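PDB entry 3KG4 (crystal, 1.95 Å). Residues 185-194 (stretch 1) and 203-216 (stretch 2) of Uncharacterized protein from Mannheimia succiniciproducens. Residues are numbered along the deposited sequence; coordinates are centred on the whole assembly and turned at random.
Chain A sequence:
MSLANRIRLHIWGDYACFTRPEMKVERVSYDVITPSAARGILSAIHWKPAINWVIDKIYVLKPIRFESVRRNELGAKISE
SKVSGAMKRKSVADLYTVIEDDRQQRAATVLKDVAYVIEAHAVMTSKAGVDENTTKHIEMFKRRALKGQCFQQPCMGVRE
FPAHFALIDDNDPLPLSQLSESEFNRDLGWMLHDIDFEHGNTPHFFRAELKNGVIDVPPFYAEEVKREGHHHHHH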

# COMPACT_ATOMS: atom_id res chain seq x y z
N ASN A 185 -14.17 9.61 7.70
CA ASN A 185 -14.94 9.55 6.47
C ASN A 185 -14.55 10.77 5.68
O ASN A 185 -14.69 11.90 6.17
CB ASN A 185 -16.43 9.54 6.77
CG ASN A 185 -16.88 8.26 7.45
OD1 ASN A 185 -16.98 7.22 6.81
ND2 ASN A 185 -17.20 8.35 8.74
N ARG A 186 -13.94 10.55 4.50
CA ARG A 186 -13.36 11.61 3.68
C ARG A 186 -13.35 11.22 2.20
O ARG A 186 -12.90 10.14 1.86
CB ARG A 186 -11.92 11.93 4.07
CG ARG A 186 -11.38 13.12 3.33
CD ARG A 186 -9.88 13.36 3.52
NE ARG A 186 -9.61 14.03 4.78
CZ ARG A 186 -8.48 14.66 5.08
NH1 ARG A 186 -7.49 14.74 4.20
NH2 ARG A 186 -8.36 15.24 6.27
N ASP A 187 -13.77 12.13 1.34
CA ASP A 187 -13.62 11.94 -0.10
C ASP A 187 -12.19 12.38 -0.44
O ASP A 187 -11.86 13.55 -0.39
CB ASP A 187 -14.62 12.81 -0.84
CG ASP A 187 -14.58 12.59 -2.35
OD1 ASP A 187 -13.76 11.78 -2.88
OD2 ASP A 187 -15.38 13.27 -2.99
N LEU A 188 -11.34 11.43 -0.81
CA LEU A 188 -9.95 11.80 -1.16
C LEU A 188 -9.83 12.24 -2.62
O LEU A 188 -8.78 12.68 -3.04
CB LEU A 188 -9.02 10.59 -0.87
CG LEU A 188 -8.96 10.28 0.64
CD1 LEU A 188 -8.35 8.96 0.93
CD2 LEU A 188 -8.20 11.37 1.36
N GLY A 189 -10.89 12.09 -3.41
CA GLY A 189 -10.83 12.54 -4.81
C GLY A 189 -10.16 11.49 -5.70
O GLY A 189 -10.00 10.32 -5.32
N TRP A 190 -9.76 11.91 -6.89
CA TRP A 190 -9.19 11.00 -7.87
C TRP A 190 -7.72 10.74 -7.54
O TRP A 190 -6.98 11.67 -7.23
CB TRP A 190 -9.35 11.59 -9.26
CG TRP A 190 -10.76 11.67 -9.68
CD1 TRP A 190 -11.55 12.80 -9.76
CD2 TRP A 190 -11.59 10.58 -10.06
NE1 TRP A 190 -12.84 12.44 -10.15
CE2 TRP A 190 -12.87 11.09 -10.34
CE3 TRP A 190 -11.37 9.20 -10.21
CZ2 TRP A 190 -13.90 10.29 -10.78
CZ3 TRP A 190 -12.38 8.42 -10.61
CH2 TRP A 190 -13.64 8.96 -10.90
N MET A 191 -7.33 9.49 -7.51
CA MET A 191 -5.96 9.15 -7.09
C MET A 191 -5.48 8.10 -8.06
O MET A 191 -6.28 7.32 -8.57
CB MET A 191 -5.92 8.53 -5.68
CG MET A 191 -6.19 9.45 -4.49
SD MET A 191 -5.81 8.82 -2.81
CE MET A 191 -4.08 8.16 -3.13
N LEU A 192 -4.17 8.04 -8.27
CA LEU A 192 -3.59 6.97 -9.05
C LEU A 192 -3.97 5.64 -8.45
O LEU A 192 -3.82 5.49 -7.24
CB LEU A 192 -2.07 7.10 -9.00
CG LEU A 192 -1.35 6.06 -9.86
CD1 LEU A 192 -1.58 6.45 -11.33
CD2 LEU A 192 0.15 6.06 -9.46
N HIS A 193 -4.50 4.73 -9.27
CA HIS A 193 -4.70 3.35 -8.89
C HIS A 193 -3.36 2.62 -9.21
O HIS A 193 -2.67 2.11 -8.33
CB HIS A 193 -5.85 2.76 -9.68
CG HIS A 193 -6.31 1.41 -9.20
ND1 HIS A 193 -5.44 0.45 -8.73
CD2 HIS A 193 -7.54 0.85 -9.16
CE1 HIS A 193 -6.12 -0.63 -8.37
NE2 HIS A 193 -7.40 -0.42 -8.64
N ASP A 194 -2.99 2.59 -10.48
CA ASP A 194 -1.68 2.00 -10.86
C ASP A 194 -1.36 2.40 -12.29
O ASP A 194 -2.17 3.02 -12.94
CB ASP A 194 -1.73 0.45 -10.72
CG ASP A 194 -0.46 -0.14 -10.08
OD1 ASP A 194 -0.62 -1.12 -9.28
OD2 ASP A 194 0.67 0.36 -10.36
N PRO A 203 -1.40 5.66 -16.98
CA PRO A 203 -1.95 5.71 -15.63
C PRO A 203 -3.43 5.43 -15.61
O PRO A 203 -4.13 5.72 -16.58
CB PRO A 203 -1.64 7.14 -15.18
CG PRO A 203 -0.72 7.70 -16.15
CD PRO A 203 -0.95 6.99 -17.43
N HIS A 204 -3.89 4.79 -14.54
CA HIS A 204 -5.30 4.57 -14.33
C HIS A 204 -5.64 5.09 -12.93
O HIS A 204 -4.91 4.79 -11.98
CB HIS A 204 -5.61 3.10 -14.42
CG HIS A 204 -7.02 2.78 -14.08
ND1 HIS A 204 -8.09 3.28 -14.81
CD2 HIS A 204 -7.56 2.08 -13.06
CE1 HIS A 204 -9.22 2.85 -14.26
NE2 HIS A 204 -8.92 2.11 -13.21
N PHE A 205 -6.70 5.90 -12.84
CA PHE A 205 -7.09 6.56 -11.61
C PHE A 205 -8.35 5.91 -11.05
O PHE A 205 -9.07 5.19 -11.77
CB PHE A 205 -7.34 8.05 -11.86
CG PHE A 205 -6.10 8.80 -12.22
CD1 PHE A 205 -5.37 9.47 -11.27
CD2 PHE A 205 -5.65 8.79 -13.54
CE1 PHE A 205 -4.21 10.13 -11.62
CE2 PHE A 205 -4.48 9.44 -13.89
CZ PHE A 205 -3.78 10.12 -12.95
N PHE A 206 -8.58 6.12 -9.76
CA PHE A 206 -9.83 5.65 -9.14
C PHE A 206 -10.29 6.72 -8.14
O PHE A 206 -9.50 7.55 -7.66
CB PHE A 206 -9.70 4.28 -8.45
CG PHE A 206 -9.01 4.29 -7.12
CD1 PHE A 206 -9.70 3.92 -5.97
CD2 PHE A 206 -7.66 4.66 -6.99
CE1 PHE A 206 -9.08 3.92 -4.73
CE2 PHE A 206 -7.04 4.64 -5.77
CZ PHE A 206 -7.72 4.28 -4.63
N ARG A 207 -11.56 6.64 -7.80
CA ARG A 207 -12.14 7.55 -6.81
C ARG A 207 -11.91 6.97 -5.45
O ARG A 207 -12.54 5.96 -5.05
CB ARG A 207 -13.62 7.83 -7.09
CG ARG A 207 -14.20 8.94 -6.22
CD ARG A 207 -13.39 10.21 -6.24
NE ARG A 207 -14.17 11.32 -5.68
CZ ARG A 207 -15.06 12.04 -6.37
NH1 ARG A 207 -15.73 13.01 -5.74
NH2 ARG A 207 -15.28 11.78 -7.66
N ALA A 208 -11.01 7.60 -4.71
CA ALA A 208 -10.61 7.11 -3.42
C ALA A 208 -11.52 7.68 -2.34
O ALA A 208 -11.59 8.88 -2.19
CB ALA A 208 -9.18 7.52 -3.12
N GLU A 209 -12.18 6.80 -1.58
CA GLU A 209 -13.05 7.27 -0.49
C GLU A 209 -12.75 6.51 0.78
O GLU A 209 -12.74 5.27 0.79
CB GLU A 209 -14.51 7.11 -0.85
CG GLU A 209 -15.37 7.49 0.37
CD GLU A 209 -16.85 7.56 0.08
OE1 GLU A 209 -17.27 7.13 -1.01
OE2 GLU A 209 -17.58 8.06 0.99
N LEU A 210 -12.46 7.27 1.81
CA LEU A 210 -12.23 6.74 3.14
C LEU A 210 -13.61 6.57 3.80
O LEU A 210 -14.34 7.54 3.98
CB LEU A 210 -11.39 7.76 3.89
CG LEU A 210 -10.50 7.45 5.05
CD1 LEU A 210 -9.76 6.07 4.97
CD2 LEU A 210 -9.53 8.61 5.12
N LYS A 211 -13.99 5.35 4.11
CA LYS A 211 -15.27 5.10 4.79
C LYS A 211 -14.96 4.32 6.04
O LYS A 211 -14.44 3.21 5.98
CB LYS A 211 -16.23 4.31 3.92
CG LYS A 211 -16.62 4.97 2.64
CD LYS A 211 -17.52 4.06 1.77
CE LYS A 211 -19.00 4.10 2.23
NZ LYS A 211 -19.96 3.32 1.31
N ASN A 212 -15.25 4.93 7.18
CA ASN A 212 -14.87 4.37 8.46
C ASN A 212 -13.43 3.87 8.49
O ASN A 212 -13.15 2.75 8.89
CB ASN A 212 -15.86 3.29 8.84
CG ASN A 212 -17.25 3.86 9.05
OD1 ASN A 212 -17.40 4.87 9.72
ND2 ASN A 212 -18.23 3.28 8.41
N GLY A 213 -12.54 4.75 8.09
CA GLY A 213 -11.12 4.52 8.14
C GLY A 213 -10.57 3.61 7.07
O GLY A 213 -9.37 3.30 7.10
N VAL A 214 -11.40 3.16 6.14
CA VAL A 214 -11.00 2.19 5.13
C VAL A 214 -11.31 2.66 3.70
O VAL A 214 -12.40 3.20 3.42
CB VAL A 214 -11.69 0.79 5.32
CG1 VAL A 214 -11.16 -0.25 4.30
CG2 VAL A 214 -11.52 0.28 6.71
N ILE A 215 -10.35 2.43 2.81
CA ILE A 215 -10.49 2.68 1.40
C ILE A 215 -10.62 1.36 0.69
O ILE A 215 -9.68 0.52 0.71
CB ILE A 215 -9.29 3.43 0.82
CG1 ILE A 215 -9.04 4.69 1.59
CG2 ILE A 215 -9.51 3.73 -0.72
CD1 ILE A 215 -7.67 5.36 1.35
N ASP A 216 -11.78 1.15 0.06
CA ASP A 216 -11.94 -0.02 -0.77
C ASP A 216 -11.41 0.29 -2.17
O ASP A 216 -11.69 1.35 -2.77
CB ASP A 216 -13.39 -0.59 -0.71
CG ASP A 216 -13.63 -1.49 0.60
OD1 ASP A 216 -13.85 -2.72 0.52
OD2 ASP A 216 -13.57 -0.96 1.74

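Two antiparallel segments of one chain pair along most of their length and bury 1080 Å² between them, with Arg207, Trp190 and Phe206 covering the most surface. Arg207 lies on the exposed face of the sheet, beside Asp187 and Trp190. Its chi1 is t and its chi2 p, and the guanidinium reaches back across the neighbouring strand to meet Asp187 in a two-pronged salt bridge: Arg207 NE donates to Asp187 OD1 at 2.9 Å and Arg207 NH1 to Asp187 OD2 at 2.8 Å. Both bonds are nearly straight, and the carboxylate meets the guanidinium at its edge, near its plane. Asp187 OD1 also accepts a bond from Gly189 N (2.9 Å), so one carboxylate ties the salt bridge to the backbone just before the corner at Trp190. Gly189 suits its place there: at its phi of 82° and psi of -164°, a CB would be jammed against the preceding carbonyl O.

Trp190, with chi1 m, lays its indole along the same arginine. Arg207 CB sits over the face of the six-membered ring, 4.0 Å from its centroid, while Arg207 CZ lies 4.8 Å from the centroid of the five-membered ring in an off-centre cation-pi contact. The long arginine thus offers methylene to one part of the indole and charge to another.

Phe206 points to the other face, where it is buried. Its ring packs against Met191, with Phe206 CE2 4.0 Å from Met191 CB, and lies oblique to the His193 ring, their centroids 5.2 Å apart. Met191 SD reaches Ala208 CB at 3.6 Å; the small alanine also receives Leu188, whose CB is 3.8 Å from Ala208 CB. Leu188 CD1 extends this apolar patch to Ile215 CD1 at 3.7 Å.

Backbone bonds set the register. Arg186 and Leu210 exchange a pair, Arg186 N to Leu210 O at 3.1 Å and Leu210 N to Arg186 O at 2.9 Å; Met191 and Phe206 do likewise, with both N-to-O distances 2.9 Å. Between them, Leu188 N donates to Ala208 O (2.9 Å) and Ala208 N to Gly189 O (3.0 Å). Farther along, a beta bulge lets His204 O accept from both His193 N at 2.7 Å and Asp194 N at 3.3 Å, while His204 N returns a bond to Asp194 O at 2.9 Å. At the opposite end, Asn185 OD1 accepts from Asn212 N at 2.9 Å, fastening its side chain to the type I' turn from Lys211 to Val214.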